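Local coordinates for protein peptidoglycan glycosyltransferase (Eggerthella lenta, PDB 4MNR) that belongs to the penicillin-binding proteins and carries a transpeptidase domain of the beta-lactamase clan beside a smaller domain of the PBP dimerisation family, at residues A[264-272]-A[317-327]. Residues are numbered along the deposited sequence; the frame is centred on the assembly and turned at random.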
# COMPACT_ATOMS: atom_id res chain seq x y z
N PHE A 264 12.86 5.22 -1.61
CA PHE A 264 11.67 4.67 -0.96
C PHE A 264 11.25 3.36 -1.60
O PHE A 264 10.24 2.78 -1.22
CB PHE A 264 10.49 5.64 -1.06
CG PHE A 264 10.51 6.74 -0.04
CD1 PHE A 264 9.78 6.62 1.13
CD2 PHE A 264 11.21 7.91 -0.26
CE1 PHE A 264 9.76 7.63 2.07
CE2 PHE A 264 11.20 8.93 0.67
CZ PHE A 264 10.48 8.79 1.85
N GLY A 265 12.00 2.89 -2.59
CA GLY A 265 11.73 1.58 -3.12
C GLY A 265 11.24 1.51 -4.55
O GLY A 265 11.07 0.42 -5.10
N PHE A 266 11.01 2.66 -5.18
CA PHE A 266 10.65 2.65 -6.59
C PHE A 266 11.80 2.10 -7.44
O PHE A 266 12.98 2.33 -7.15
CB PHE A 266 10.19 4.04 -7.05
CG PHE A 266 8.83 4.42 -6.55
CD1 PHE A 266 8.65 4.84 -5.24
CD2 PHE A 266 7.71 4.33 -7.37
CE1 PHE A 266 7.40 5.17 -4.75
CE2 PHE A 266 6.45 4.67 -6.90
CZ PHE A 266 6.28 5.09 -5.59
N ASN A 267 11.45 1.34 -8.48
CA ASN A 267 12.42 0.71 -9.38
C ASN A 267 13.30 -0.32 -8.70
O ASN A 267 14.40 -0.63 -9.20
CB ASN A 267 13.28 1.73 -10.12
CG ASN A 267 12.47 2.61 -11.06
OD1 ASN A 267 11.41 2.21 -11.54
ND2 ASN A 267 12.99 3.79 -11.34
N LYS A 268 12.84 -0.86 -7.58
CA LYS A 268 13.52 -1.96 -6.91
C LYS A 268 12.60 -3.18 -6.89
O LYS A 268 11.40 -3.07 -6.64
CB LYS A 268 13.87 -1.59 -5.48
CG LYS A 268 14.65 -0.30 -5.33
CD LYS A 268 16.08 -0.43 -5.83
CE LYS A 268 16.82 0.89 -5.68
NZ LYS A 268 16.64 1.44 -4.31
N GLU A 269 13.15 -4.35 -7.15
CA GLU A 269 12.39 -5.57 -6.99
C GLU A 269 12.41 -5.91 -5.51
O GLU A 269 13.46 -6.13 -4.92
CB GLU A 269 12.94 -6.70 -7.85
CG GLU A 269 12.42 -6.67 -9.28
CD GLU A 269 13.24 -7.52 -10.24
OE1 GLU A 269 14.31 -7.05 -10.69
OE2 GLU A 269 12.82 -8.66 -10.53
N ILE A 270 11.23 -5.91 -4.91
CA ILE A 270 11.12 -6.20 -3.49
C ILE A 270 10.62 -7.62 -3.31
O ILE A 270 9.62 -8.01 -3.90
CB ILE A 270 10.22 -5.17 -2.79
CG1 ILE A 270 10.99 -3.85 -2.67
CG2 ILE A 270 9.78 -5.67 -1.42
CD1 ILE A 270 10.11 -2.61 -2.66
N ASP A 271 11.37 -8.40 -2.53
CA ASP A 271 11.06 -9.80 -2.31
C ASP A 271 9.77 -9.91 -1.49
O ASP A 271 9.60 -9.20 -0.49
CB ASP A 271 12.24 -10.42 -1.56
CG ASP A 271 12.15 -11.93 -1.46
OD1 ASP A 271 11.54 -12.58 -2.35
OD2 ASP A 271 12.71 -12.48 -0.49
N PHE A 272 8.86 -10.78 -1.91
CA PHE A 272 7.59 -10.96 -1.19
C PHE A 272 7.02 -12.32 -1.60
O PHE A 272 7.21 -12.76 -2.74
CB PHE A 272 6.63 -9.80 -1.50
CG PHE A 272 5.52 -9.64 -0.49
CD1 PHE A 272 5.81 -9.30 0.83
CD2 PHE A 272 4.20 -9.81 -0.86
CE1 PHE A 272 4.81 -9.16 1.76
CE2 PHE A 272 3.19 -9.67 0.07
CZ PHE A 272 3.48 -9.34 1.38
N PRO A 317 4.97 8.25 -11.07
CA PRO A 317 5.02 7.01 -10.27
C PRO A 317 3.84 6.07 -10.46
O PRO A 317 2.70 6.51 -10.66
CB PRO A 317 5.01 7.53 -8.84
CG PRO A 317 4.27 8.86 -8.94
CD PRO A 317 4.71 9.44 -10.24
N GLN A 318 4.12 4.77 -10.42
CA GLN A 318 3.08 3.75 -10.34
C GLN A 318 3.49 2.87 -9.18
O GLN A 318 4.64 2.43 -9.11
CB GLN A 318 3.02 2.91 -11.60
CG GLN A 318 2.80 3.71 -12.86
CD GLN A 318 2.72 2.83 -14.08
OE1 GLN A 318 3.52 2.95 -15.01
NE2 GLN A 318 1.74 1.94 -14.09
N ALA A 319 2.56 2.59 -8.28
CA ALA A 319 2.95 1.89 -7.07
C ALA A 319 1.92 0.84 -6.69
O ALA A 319 0.73 0.99 -6.99
CB ALA A 319 3.10 2.88 -5.92
N THR A 320 2.38 -0.18 -5.98
CA THR A 320 1.43 -1.08 -5.33
C THR A 320 0.94 -0.47 -4.03
O THR A 320 1.55 0.44 -3.50
CB THR A 320 2.08 -2.44 -5.03
OG1 THR A 320 3.23 -2.25 -4.20
CG2 THR A 320 2.49 -3.12 -6.30
N VAL A 321 -0.17 -0.99 -3.49
CA VAL A 321 -0.65 -0.50 -2.21
C VAL A 321 0.38 -0.85 -1.12
O VAL A 321 0.63 -0.07 -0.20
CB VAL A 321 -2.04 -1.06 -1.88
CG1 VAL A 321 -2.54 -0.53 -0.53
CG2 VAL A 321 -3.00 -0.68 -3.01
N LEU A 322 1.01 -2.01 -1.27
CA LEU A 322 2.09 -2.41 -0.37
C LEU A 322 3.23 -1.40 -0.37
O LEU A 322 3.72 -1.01 0.69
CB LEU A 322 2.61 -3.80 -0.77
CG LEU A 322 3.81 -4.32 0.02
CD1 LEU A 322 3.51 -4.40 1.52
CD2 LEU A 322 4.26 -5.68 -0.51
N GLU A 323 3.62 -0.93 -1.57
CA GLU A 323 4.66 0.08 -1.67
C GLU A 323 4.25 1.36 -0.96
O GLU A 323 5.05 1.96 -0.25
CB GLU A 323 5.01 0.38 -3.13
CG GLU A 323 5.85 1.64 -3.33
CD GLU A 323 7.25 1.55 -2.71
OE1 GLU A 323 7.85 0.45 -2.70
OE2 GLU A 323 7.76 2.59 -2.24
N MSE A 324 3.00 1.79 -1.13
CA MSE A 324 2.57 3.00 -0.44
C MSE A 324 2.53 2.84 1.07
O MSE A 324 2.79 3.78 1.81
CB MSE A 324 1.24 3.54 -1.00
CG MSE A 324 1.32 3.91 -2.48
SE MSE A 324 2.87 5.03 -2.93
CE MSE A 324 2.50 6.54 -1.74
N ALA A 325 2.22 1.64 1.55
CA ALA A 325 2.30 1.38 2.97
C ALA A 325 3.75 1.46 3.43
O ALA A 325 4.03 2.00 4.48
CB ALA A 325 1.69 0.02 3.30
N MSE A 326 4.66 0.94 2.61
CA MSE A 326 6.09 1.04 2.92
C MSE A 326 6.56 2.49 2.98
O MSE A 326 7.40 2.85 3.80
CB MSE A 326 6.93 0.24 1.92
CG MSE A 326 6.64 -1.27 2.05
SE MSE A 326 7.40 -2.28 0.57
CE MSE A 326 9.18 -1.64 0.74
N VAL A 327 6.02 3.34 2.10
CA VAL A 327 6.34 4.76 2.17
C VAL A 327 5.91 5.31 3.53
O VAL A 327 6.65 6.04 4.19
CB VAL A 327 5.66 5.55 1.02
CG1 VAL A 327 5.72 7.05 1.30
CG2 VAL A 327 6.32 5.23 -0.30
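The carboxylate of E323 reaches the loop 264-272, OE2 lying 2.7 Å from the carbonyl O of F264; two oxygens so close suggest that the acid is protonated. E323 CG stands anti to the backbone N of its own residue (chi1 167°) and the chain bends at the next bond, which brings the group beside G265, where helix 242-263 ends in a Schellman motif. The other oxygen, OE1, is buried with no polar partner in the model, 3.8 Å from I270 CD1. That methyl also meets CE of selenomethionine M326 tip to tip at 3.7 Å. On the other flank the F266 ring reaches P317 CB (3.7 Å from CE2) and A319 CB, presents its edge to the selenium of M324, and packs edge-to-face with F187. L322 CD2 sits 3.9 Å from the centroid of the F272 ring, squarely over its face, a CH-pi contact. F264 crosses V327 at about a right angle, its CD1 4.0 Å from CG2, and both lean on helix 188-197. T320 N-caps helix 321-332, OG1 accepting from E323 N at 3.0 Å. The exit of helix 242-263 is thus laid over the first turns of helix 321-332, whose V321 and A325 pack on the five-stranded antiparallel sheet of the penicillin-binding transpeptidase fold.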